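Local structure of AclR protein (Streptomyces galilaeus, 2GEY) at residues A4-L9 / L107-G112; K27-S30 / V34-S37. The protein is a putative hydroxylase of the SnoaL-like family, thought to act in the biosynthesis of an aromatic polyketide antibiotic. All blocks are in the same frame, centred on the assembly; numbering follows the deposited sequence. Where two conformers were deposited one is given.

Contact 1: residues A4-L9 / L107-G112; sequences AERKAL and LRFVDG
Leu9 N donates a hydrogen bond of 2.9 Å to Glu5 O, part of the helix turn from which Leu9 and Arg6 reach Phe109. Arg6 lies on helix 3-18 and Phe109 near the end of strand 98-110. CG of Arg6 sits 4.0 Å above one face of the Phe109 ring, offset toward the rim. Arg6 CD reaches further along and comes 3.7 Å from Phe109 CB. The two side chains run past each other in opposite directions. A bend at chi3 (-78°) turns the arginine chain beyond CD, and the guanidinium plane ends 47° from the ring plane. The charged group is therefore not stacked flat on the phenyl ring. Its NH2 makes a weak hydrogen bond to the backbone O of Glu72. One turn along the helix, Leu9 CB comes obliquely to Phe109 CE2 at 4.3 Å. The methyl group Leu9 CD1 makes a van der Waals contact with Gly112 O at 4.1 Å. Gly112, with positive phi, belongs to the turn after the strand. Phe109 is buried, and Cys10 of helix 3-18 and Val75 of strand 74-84 also touch its side chain. This is the packing of an N-terminal helix against a curved sheet, as in the alpha+beta barrel of the NTF2-like fold.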
loop_
_atom_site.group_PDB
_atom_site.type_symbol
_atom_site.label_atom_id
_atom_site.label_comp_id
_atom_site.label_asym_id
_atom_site.label_seq_id
_atom_site.Cartn_x
_atom_site.Cartn_y
_atom_site.Cartn_z
ATOM N N ALA A 4 -12.980 -19.323 -6.593
ATOM C CA ALA A 4 -11.945 -20.303 -6.267
ATOM C C ALA A 4 -11.010 -20.546 -7.451
ATOM O O ALA A 4 -9.793 -20.601 -7.287
ATOM C CB ALA A 4 -12.582 -21.600 -5.830
ATOM N N GLU A 5 -11.584 -20.677 -8.648
ATOM C CA GLU A 5 -10.797 -20.920 -9.855
ATOM C C GLU A 5 -9.945 -19.714 -10.226
ATOM O O GLU A 5 -8.791 -19.863 -10.641
ATOM C CB GLU A 5 -11.713 -21.302 -11.015
ATOM C CG GLU A 5 -12.277 -22.704 -10.830
ATOM C CD GLU A 5 -13.585 -22.954 -11.549
ATOM O OE1 GLU A 5 -14.134 -22.037 -12.215
ATOM O OE2 GLU A 5 -14.049 -24.107 -11.446
ATOM N N ARG A 6 -10.507 -18.517 -10.079
ATOM C CA ARG A 6 -9.760 -17.301 -10.390
ATOM C C ARG A 6 -8.610 -17.093 -9.395
ATOM O O ARG A 6 -7.518 -16.687 -9.799
ATOM C CB ARG A 6 -10.679 -16.087 -10.475
ATOM C CG ARG A 6 -11.601 -16.156 -11.693
ATOM C CD ARG A 6 -12.466 -14.930 -11.838
ATOM N NE ARG A 6 -13.606 -14.924 -10.925
ATOM C CZ ARG A 6 -14.758 -15.565 -11.135
ATOM N NH1 ARG A 6 -14.954 -16.293 -12.222
ATOM N NH2 ARG A 6 -15.732 -15.482 -10.236
ATOM N N LYS A 7 -8.838 -17.390 -8.119
ATOM C CA LYS A 7 -7.737 -17.395 -7.135
ATOM C C LYS A 7 -6.631 -18.359 -7.558
ATOM O O LYS A 7 -5.446 -18.003 -7.558
ATOM C CB LYS A 7 -8.239 -17.728 -5.734
ATOM C CG LYS A 7 -9.045 -16.587 -5.132
ATOM C CD LYS A 7 -9.324 -16.772 -3.640
ATOM C CE LYS A 7 -10.344 -17.857 -3.357
ATOM N NZ LYS A 7 -10.821 -17.773 -1.924
ATOM N N ALA A 8 -7.014 -19.569 -7.951
ATOM C CA ALA A 8 -6.037 -20.568 -8.398
ATOM C C ALA A 8 -5.230 -20.062 -9.586
ATOM O O ALA A 8 -4.010 -20.240 -9.635
ATOM C CB ALA A 8 -6.730 -21.885 -8.736
ATOM N N LEU A 9 -5.889 -19.417 -10.551
ATOM C CA LEU A 9 -5.166 -18.879 -11.710
ATOM C C LEU A 9 -4.185 -17.788 -11.279
ATOM O O LEU A 9 -3.043 -17.747 -11.734
ATOM C CB LEU A 9 -6.132 -18.347 -12.765
ATOM C CG LEU A 9 -6.899 -19.444 -13.518
ATOM C CD1 LEU A 9 -8.082 -18.858 -14.264
ATOM C CD2 LEU A 9 -5.960 -20.210 -14.461
ATOM N N LEU A 107 -6.810 -7.916 -9.907
ATOM C CA LEU A 107 -7.017 -8.417 -11.263
ATOM C C LEU A 107 -8.497 -8.651 -11.518
ATOM O O LEU A 107 -9.204 -9.149 -10.644
ATOM C CB LEU A 107 -6.266 -9.736 -11.466
ATOM C CG LEU A 107 -4.741 -9.750 -11.321
ATOM C CD1 LEU A 107 -4.226 -11.143 -11.615
ATOM C CD2 LEU A 107 -4.071 -8.733 -12.231
ATOM N N ARG A 108 -8.961 -8.284 -12.709
ATOM C CA ARG A 108 -10.327 -8.580 -13.136
ATOM C C ARG A 108 -10.258 -9.521 -14.334
ATOM O O ARG A 108 -9.478 -9.289 -15.269
ATOM C CB ARG A 108 -11.104 -7.305 -13.498
ATOM C CG ARG A 108 -12.583 -7.582 -13.773
ATOM C CD ARG A 108 -13.386 -6.323 -13.925
ATOM N NE ARG A 108 -13.181 -5.703 -15.225
ATOM C CZ ARG A 108 -13.812 -6.052 -16.346
ATOM N NH1 ARG A 108 -14.678 -7.062 -16.378
ATOM N NH2 ARG A 108 -13.557 -5.389 -17.464
ATOM N N PHE A 109 -11.087 -10.566 -14.304
ATOM C CA PHE A 109 -11.081 -11.625 -15.315
ATOM C C PHE A 109 -12.303 -11.574 -16.211
ATOM O O PHE A 109 -13.401 -11.266 -15.751
ATOM C CB PHE A 109 -11.078 -13.002 -14.643
ATOM C CG PHE A 109 -9.759 -13.376 -14.030
ATOM C CD1 PHE A 109 -9.384 -12.850 -12.800
ATOM C CD2 PHE A 109 -8.895 -14.250 -14.686
ATOM C CE1 PHE A 109 -8.159 -13.179 -12.235
ATOM C CE2 PHE A 109 -7.677 -14.595 -14.121
ATOM C CZ PHE A 109 -7.310 -14.049 -12.895
ATOM N N VAL A 110 -12.098 -11.904 -17.484
ATOM C CA VAL A 110 -13.181 -12.226 -18.412
ATOM C C VAL A 110 -12.754 -13.468 -19.187
ATOM O O VAL A 110 -11.657 -13.505 -19.746
ATOM C CB VAL A 110 -13.479 -11.085 -19.422
ATOM C CG1 VAL A 110 -14.568 -11.526 -20.394
ATOM C CG2 VAL A 110 -13.890 -9.811 -18.703
ATOM N N ASP A 111 -13.613 -14.486 -19.198
ATOM C CA ASP A 111 -13.341 -15.747 -19.889
ATOM C C ASP A 111 -11.987 -16.356 -19.526
ATOM O O ASP A 111 -11.285 -16.877 -20.393
ATOM C CB ASP A 111 -13.440 -15.558 -21.404
ATOM C CG ASP A 111 -14.830 -15.178 -21.851
ATOM O OD1 ASP A 111 -15.804 -15.581 -21.173
ATOM O OD2 ASP A 111 -14.955 -14.465 -22.873
ATOM N N GLY A 112 -11.624 -16.274 -18.250
ATOM C CA GLY A 112 -10.386 -16.860 -17.753
ATOM C C GLY A 112 -9.118 -16.057 -18.009
ATOM O O GLY A 112 -8.030 -16.493 -17.631
#

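Contact 2: residues K27-S30 / V34-S37; sequences KHWS and VHYS
Trp29 presents the six-membered part of its indole to the imidazole of His35. The pair joins the short strand 29-30 to strand 33-37 in an NTF2-like alpha+beta barrel. It is an edge-to-face, T-shaped stack, in which the edge of His35 points at the face of Trp29. CE1 of His35 lies 3.5 Å above the indole plane of Trp29, offset toward the rim. The centroids of the Trp29 six-membered ring and the His35 ring are 4.5 Å apart, and the planes meet at 62°. The two side chains cross at about a right angle. The chi2 of His35 (-88°) turns its ring so that the CE1-NE2 edge leads toward the indole. Hydrogen bonds from His35 ND1 to His117 ND1 and from His35 NE2 to Ser44 OG probably fix the rotation of the ring and so position this edge. Met47 of helix 44-57 touches both side chains, while Val48 and Met51 of that helix and Met13 of helix 3-18 pack on Trp29. A glycerol, likely picked up during crystallisation, lies about 5 Å from the Trp29 side chain. His35 NE2 stands 3.6 Å from Trp29 CZ3, and the closest approach is His35 CE1 to Trp29 CH2 at 3.5 Å.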
loop_
_atom_site.group_PDB
_atom_site.type_symbol
_atom_site.label_atom_id
_atom_site.label_comp_id
_atom_site.label_asym_id
_atom_site.label_seq_id
_atom_site.Cartn_x
_atom_site.Cartn_y
_atom_site.Cartn_z
ATOM N N LYS A 27 0.824 -15.121 -20.364
ATOM C CA LYS A 27 -0.095 -16.037 -21.063
ATOM C C LYS A 27 -1.531 -15.935 -20.540
ATOM O O LYS A 27 -2.470 -16.356 -21.215
ATOM C CB LYS A 27 0.391 -17.483 -20.963
ATOM C CG LYS A 27 0.352 -18.068 -19.582
ATOM C CD LYS A 27 0.990 -19.445 -19.538
ATOM C CE LYS A 27 0.085 -20.508 -20.091
ATOM N NZ LYS A 27 0.609 -21.872 -19.771
ATOM N N HIS A 28 -1.694 -15.389 -19.338
ATOM C CA HIS A 28 -3.013 -15.242 -18.724
ATOM C C HIS A 28 -3.644 -13.886 -18.997
ATOM O O HIS A 28 -4.788 -13.639 -18.603
ATOM C CB HIS A 28 -2.906 -15.466 -17.223
ATOM C CG HIS A 28 -2.521 -16.860 -16.859
ATOM N ND1 HIS A 28 -3.351 -17.939 -17.081
ATOM C CD2 HIS A 28 -1.384 -17.363 -16.320
ATOM C CE1 HIS A 28 -2.753 -19.042 -16.665
ATOM N NE2 HIS A 28 -1.556 -18.722 -16.208
ATOM N N TRP A 29 -2.905 -13.006 -19.671
ATOM C CA TRP A 29 -3.420 -11.685 -19.999
ATOM C C TRP A 29 -4.302 -11.749 -21.219
ATOM O O TRP A 29 -3.962 -12.407 -22.208
ATOM C CB TRP A 29 -2.278 -10.728 -20.311
ATOM C CG TRP A 29 -1.412 -10.363 -19.180
ATOM C CD1 TRP A 29 -1.473 -10.813 -17.904
ATOM C CD2 TRP A 29 -0.303 -9.468 -19.241
ATOM N NE1 TRP A 29 -0.480 -10.237 -17.149
ATOM C CE2 TRP A 29 0.258 -9.407 -17.954
ATOM C CE3 TRP A 29 0.262 -8.700 -20.263
ATOM C CZ2 TRP A 29 1.368 -8.605 -17.660
ATOM C CZ3 TRP A 29 1.367 -7.907 -19.969
ATOM C CH2 TRP A 29 1.906 -7.869 -18.684
ATOM N N SER A 30 -5.424 -11.045 -21.175
ATOM C CA SER A 30 -6.201 -10.820 -22.385
ATOM C C SER A 30 -5.389 -9.970 -23.368
ATOM O O SER A 30 -4.586 -9.132 -22.953
ATOM C CB SER A 30 -7.506 -10.095 -22.064
ATOM O OG SER A 30 -8.125 -9.605 -23.239
ATOM N N VAL A 34 -5.805 -3.931 -19.780
ATOM C CA VAL A 34 -5.363 -2.599 -19.383
ATOM C C VAL A 34 -4.711 -2.675 -18.004
ATOM O O VAL A 34 -5.231 -3.321 -17.083
ATOM C CB VAL A 34 -6.538 -1.599 -19.350
ATOM C CG1 VAL A 34 -6.050 -0.206 -18.989
ATOM C CG2 VAL A 34 -7.236 -1.580 -20.679
ATOM N N HIS A 35 -3.561 -2.030 -17.873
ATOM C CA HIS A 35 -2.839 -1.960 -16.614
ATOM C C HIS A 35 -2.928 -0.552 -16.051
ATOM O O HIS A 35 -2.764 0.423 -16.789
ATOM C CB HIS A 35 -1.365 -2.296 -16.808
ATOM C CG HIS A 35 -1.115 -3.572 -17.548
ATOM N ND1 HIS A 35 -1.037 -4.794 -16.919
ATOM C CD2 HIS A 35 -0.877 -3.807 -18.858
ATOM C CE1 HIS A 35 -0.785 -5.731 -17.813
ATOM N NE2 HIS A 35 -0.681 -5.158 -18.998
ATOM N N TYR A 36 -3.164 -0.452 -14.748
ATOM C CA TYR A 36 -3.195 0.825 -14.056
ATOM C C TYR A 36 -2.229 0.828 -12.878
ATOM O O TYR A 36 -2.096 -0.166 -12.155
ATOM C CB TYR A 36 -4.595 1.135 -13.525
ATOM C CG TYR A 36 -5.723 0.908 -14.500
ATOM C CD1 TYR A 36 -6.358 -0.324 -14.570
ATOM C CD2 TYR A 36 -6.178 1.923 -15.323
ATOM C CE1 TYR A 36 -7.401 -0.547 -15.445
ATOM C CE2 TYR A 36 -7.227 1.707 -16.205
ATOM C CZ TYR A 36 -7.840 0.468 -16.247
ATOM O OH TYR A 36 -8.883 0.232 -17.116
ATOM N N SER A 37 -1.574 1.965 -12.678
ATOM C CA SER A 37 -0.741 2.190 -11.512
ATOM C C SER A 37 -0.802 3.672 -11.150
ATOM O O SER A 37 -0.639 4.530 -12.019
ATOM C CB SER A 37 0.695 1.758 -11.813
ATOM O OG SER A 37 1.504 1.903 -10.661
#

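In the fold
The chain starts with helix 3-18, whose first turns carry one side of contact 1. After helix 23-26 it reaches 27-30, then turns back within a few residues into strand 33-37. Contact 2 closes this short loop. The chain continues through helix 44-57 and strands 62-71 and 74-84 to strand 98-110, whose end closes the long loop of contact 1. Contact 2 is thus nested inside contact 1. Both reach the same mixed sheet, in which strand 113-122 lies between 33-37 and 98-110. Their centres are about 12 Å apart. They touch where Leu9 CD2 packs against His28 CE1 at 4.1 Å, joining the N-terminal helix to the start of the 27-30 segment.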